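Local coordinates for protein transcriptional regulator (Vibrio virus VP882, PDB 7DWM) that acts as a transcriptional regulator of vibriophage VP882, binding 3,5-dimethylpyrazin-2-ol (DPO) and probably DNA, at the interface of chains A and B. Residues are numbered along the deposited sequence; one frame, centred on the assembly and turned at random. Chains: chain A/B, Transcriptional regulator.

Contact 1: the interface of chains A and B. Residues chain A 170, 174, 221; chain B 135, 138-139.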
loop_
_atom_site.group_PDB
_atom_site.type_symbol
_atom_site.label_atom_id
_atom_site.label_comp_id
_atom_site.label_asym_id
_atom_site.label_seq_id
_atom_site.Cartn_x
_atom_site.Cartn_y
_atom_site.Cartn_z
ATOM N N PHE A 170 -2.629 20.798 -1.468
ATOM C CA PHE A 170 -1.992 19.492 -1.611
ATOM C C PHE A 170 -0.487 19.599 -1.430
ATOM O O PHE A 170 0.127 18.792 -0.722
ATOM C CB PHE A 170 -2.325 18.887 -2.980
ATOM C CG PHE A 170 -1.827 17.472 -3.165
ATOM C CD1 PHE A 170 -0.560 17.223 -3.671
ATOM C CD2 PHE A 170 -2.632 16.394 -2.828
ATOM C CE1 PHE A 170 -0.106 15.925 -3.833
ATOM C CE2 PHE A 170 -2.183 15.097 -2.991
ATOM C CZ PHE A 170 -0.920 14.862 -3.492
ATOM N N ARG A 174 2.431 18.912 1.969
ATOM C CA ARG A 174 3.476 17.957 1.625
ATOM C C ARG A 174 4.869 18.583 1.666
ATOM O O ARG A 174 5.772 18.154 0.943
ATOM C CB ARG A 174 3.202 17.339 0.255
ATOM C CG ARG A 174 2.564 15.956 0.326
ATOM C CD ARG A 174 1.470 15.777 -0.719
ATOM N NE ARG A 174 0.553 14.696 -0.366
ATOM C CZ ARG A 174 -0.704 14.882 0.024
ATOM N NH1 ARG A 174 -1.198 16.111 0.103
ATOM N NH2 ARG A 174 -1.469 13.843 0.333
ATOM N N TYR A 221 -5.174 15.879 4.349
ATOM C CA TYR A 221 -3.983 15.227 3.812
ATOM C C TYR A 221 -4.339 14.150 2.797
ATOM O O TYR A 221 -3.537 13.852 1.904
ATOM C CB TYR A 221 -3.132 14.627 4.931
ATOM C CG TYR A 221 -1.775 14.183 4.436
ATOM C CD1 TYR A 221 -1.557 12.876 4.018
ATOM C CD2 TYR A 221 -0.720 15.082 4.351
ATOM C CE1 TYR A 221 -0.323 12.472 3.548
ATOM C CE2 TYR A 221 0.518 14.688 3.884
ATOM C CZ TYR A 221 0.711 13.381 3.483
ATOM O OH TYR A 221 1.943 12.984 3.016
ATOM N N GLU B 135 1.275 8.301 -3.862
ATOM C CA GLU B 135 1.408 9.747 -3.711
ATOM C C GLU B 135 2.379 10.317 -4.736
ATOM O O GLU B 135 2.123 11.376 -5.323
ATOM C CB GLU B 135 1.850 10.100 -2.292
ATOM C CG GLU B 135 1.568 11.550 -1.921
ATOM C CD GLU B 135 2.495 12.081 -0.849
ATOM O OE1 GLU B 135 2.069 12.146 0.322
ATOM O OE2 GLU B 135 3.646 12.437 -1.176
ATOM N N VAL B 138 0.560 10.442 -7.972
ATOM C CA VAL B 138 -0.353 11.583 -8.044
ATOM C C VAL B 138 0.416 12.880 -8.267
ATOM O O VAL B 138 -0.026 13.763 -9.020
ATOM C CB VAL B 138 -1.217 11.654 -6.772
ATOM C CG1 VAL B 138 -1.926 12.993 -6.679
ATOM C CG2 VAL B 138 -2.215 10.509 -6.747
ATOM N N VAL B 139 1.603 12.975 -7.676
ATOM C CA VAL B 139 2.438 14.193 -7.876
ATOM C C VAL B 139 2.843 14.258 -9.350
ATOM O O VAL B 139 2.780 15.345 -9.930
ATOM C CB VAL B 139 3.677 14.180 -6.964
ATOM C CG1 VAL B 139 4.594 15.354 -7.257
ATOM C CG2 VAL B 139 3.287 14.150 -5.498
#
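A:Phe170 meets B:Val138 and B:Val139 through the outer end of its ring, forming a small apolar centre. Ring atom CZ of A:Phe170 lies 3.8 Å from CG1 of B:Val138, and CE1 reaches more loosely toward CG2 of B:Val139. With CG of A:Phe170 anti to the backbone N (chi1 -174°), the ring projects from its helix toward the partner helix. One ring face carries the guanidinium of A:Arg174, whose NH1 is offset toward the rim; the phenol ring of A:Tyr221 lies against the opposite guanidinium face, with NH2 over its centre. The guanidinium is thus sandwiched between two aromatic rings of its own chain. Two backbone carbonyls fix its rotation: NH1 of A:Arg174 donates to O of A:Phe170 at 3.1 Å, in the carbonyl plane and on a lone pair, while NH2 of A:Arg174 donates to O of A:Tyr221 at 2.6 Å. At the polar rim, NE of A:Arg174 makes a salt-bridging hydrogen bond to carboxylate OE1 of B:Glu135 at 3.0 Å. This N-H arrives from above the carboxylate plane, the two flat groups being turned 78° apart. The same OE1 of B:Glu135 accepts the phenol OH of A:Tyr221 at 2.8 Å, nearly in line with its C-O bond. Two donors from chain A therefore grip OE1, which probably stabilises the glutamate as an anion. The glutamate and valines belong to B helix 127-141. A:Phe170 lies on helix 163-172 of the LuxR-type helix-turn-helix region, A:Arg174 follows in a loop, and A:Tyr221 sits in the 3-10 helix 220-222.

Contact 2: the interface of chains A and B. Residues chain A 13, 111-113; chain B 16, 19, 23.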
loop_
_atom_site.group_PDB
_atom_site.type_symbol
_atom_site.label_atom_id
_atom_site.label_comp_id
_atom_site.label_asym_id
_atom_site.label_seq_id
_atom_site.Cartn_x
_atom_site.Cartn_y
_atom_site.Cartn_z
ATOM N N TYR A 13 -0.435 -27.356 -12.605
ATOM C CA TYR A 13 -0.190 -26.116 -11.877
ATOM C C TYR A 13 -1.090 -24.984 -12.372
ATOM O O TYR A 13 -1.603 -24.192 -11.573
ATOM C CB TYR A 13 1.295 -25.759 -11.991
ATOM C CG TYR A 13 1.679 -24.382 -11.511
ATOM C CD1 TYR A 13 1.940 -23.365 -12.415
ATOM C CD2 TYR A 13 1.795 -24.100 -10.155
ATOM C CE1 TYR A 13 2.297 -22.101 -11.988
ATOM C CE2 TYR A 13 2.154 -22.831 -9.717
ATOM C CZ TYR A 13 2.404 -21.837 -10.643
ATOM O OH TYR A 13 2.760 -20.569 -10.237
ATOM N N ILE A 111 6.106 -17.818 -12.942
ATOM C CA ILE A 111 6.990 -18.979 -12.927
ATOM C C ILE A 111 6.201 -20.196 -12.482
ATOM O O ILE A 111 5.216 -20.102 -11.745
ATOM C CB ILE A 111 8.212 -18.682 -12.031
ATOM C CG1 ILE A 111 8.759 -17.280 -12.300
ATOM C CG2 ILE A 111 9.301 -19.729 -12.197
ATOM C CD1 ILE A 111 8.263 -16.231 -11.340
ATOM N N MET A 112 6.612 -21.340 -13.008
ATOM C CA MET A 112 5.930 -22.610 -12.824
ATOM C C MET A 112 6.958 -23.708 -12.613
ATOM O O MET A 112 8.161 -23.440 -12.715
ATOM C CB MET A 112 5.092 -22.959 -14.060
ATOM C CG MET A 112 4.292 -21.861 -14.715
ATOM S SD MET A 112 4.334 -22.050 -16.512
ATOM C CE MET A 112 6.093 -21.860 -16.821
ATOM N N PRO A 113 6.545 -24.967 -12.352
ATOM C CA PRO A 113 7.546 -26.015 -12.120
ATOM C C PRO A 113 8.417 -26.246 -13.351
ATOM O O PRO A 113 9.361 -27.041 -13.311
ATOM C CB PRO A 113 6.695 -27.249 -11.785
ATOM C CG PRO A 113 5.322 -26.918 -12.237
ATOM C CD PRO A 113 5.209 -25.450 -11.971
ATOM N N SER B 16 1.165 -26.811 -5.537
ATOM C CA SER B 16 1.223 -25.836 -6.652
ATOM C C SER B 16 1.199 -24.420 -6.073
ATOM O O SER B 16 2.010 -23.596 -6.517
ATOM C CB SER B 16 0.102 -26.056 -7.622
ATOM O OG SER B 16 -1.150 -25.900 -6.978
ATOM N N HIS B 19 4.416 -23.495 -4.453
ATOM C CA HIS B 19 5.321 -22.935 -5.450
ATOM C C HIS B 19 4.912 -21.511 -5.796
ATOM O O HIS B 19 5.764 -20.623 -5.938
ATOM C CB HIS B 19 5.343 -23.797 -6.709
ATOM C CG HIS B 19 6.046 -23.151 -7.863
ATOM N ND1 HIS B 19 7.369 -22.769 -7.805
ATOM C CD2 HIS B 19 5.612 -22.820 -9.101
ATOM C CE1 HIS B 19 7.721 -22.233 -8.960
ATOM N NE2 HIS B 19 6.672 -22.250 -9.762
ATOM N N ASN B 23 7.066 -17.819 -5.007
ATOM C CA ASN B 23 7.607 -16.955 -6.033
ATOM C C ASN B 23 6.739 -15.714 -6.137
ATOM O O ASN B 23 6.213 -15.370 -7.205
ATOM C CB ASN B 23 7.753 -17.623 -7.397
ATOM C CG ASN B 23 8.847 -18.671 -7.423
ATOM O OD1 ASN B 23 9.026 -19.387 -6.432
ATOM N ND2 ASN B 23 9.754 -18.578 -8.442
#
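B:His19, with 73 Å² hidden by chain A, turns the CD2/NE2 edge of its imidazole into the corner formed by the ring of A:Tyr13 and the loop backbone of A:Ile111, A:Met112 and A:Pro113. CD2 of B:His19 points at one face of the tyrosine, lying toward the rim, 3.5 Å from CE2 of A:Tyr13. The two planes are inclined by 59° in an edge-to-face contact with ring centres 5.2 Å apart. CD of A:Pro113 rests over the same tyrosine face, offset toward the rim, and also touches CD2 of B:His19 at 3.9 Å, so proline and imidazole share that aromatic surface. CG of B:His19 is anti to the backbone N (chi1 169°), which carries the ring away from its helix and into chain A. The imidazole stands edge-on to the loop, with the amide N of A:Met112 in the ring plane; NE2 of B:His19 lies 3.3 Å from the backbone O of A:Ile111, a close approach and not a clear hydrogen bond. A:Ile111, burying 50 Å², uses its branched side chain against B:Asn23, the two side chains crossing at about a right angle. Amide ND2 of B:Asn23 lies 3.9 Å from CB of A:Ile111, with CG2 and CD1 at similar range, making this a packing contact of amide against aliphatic surface. B:Asn23, with 33 Å² hidden, marks the end of the patch away from A:Tyr13. At the other end, B:Ser16 packs its CB against CD2 of A:Tyr13 at 3.6 Å and brings its backbone O near CE2. A:Tyr13 belongs to the N-terminal helix 7-21, and the other chain A residues form the loop after strand 99-110 of the PAS region. On chain B, B:Ser16 and B:His19 lie on the matching N-terminal helix 9-21, with B:Asn23 just beyond its end.

Contact 1 and contact 2 lie about 38 Å apart, measured between the centres of their C-alpha atoms, and share no residue or helix. Contact 2 joins N-terminal helices and a PAS-region loop, whereas contact 1 sets helix 127-141 of B against the presumed DNA-binding region of A and the nearby 3-10 helix 220-222. If this deposited dimer is the functional one, the two contacts could help to couple these regions. The pairing is not an exact two-fold, which may or may not bear on the asymmetric gene regulation by this VqmA; the structure alone does not show how the contacts respond to ligand.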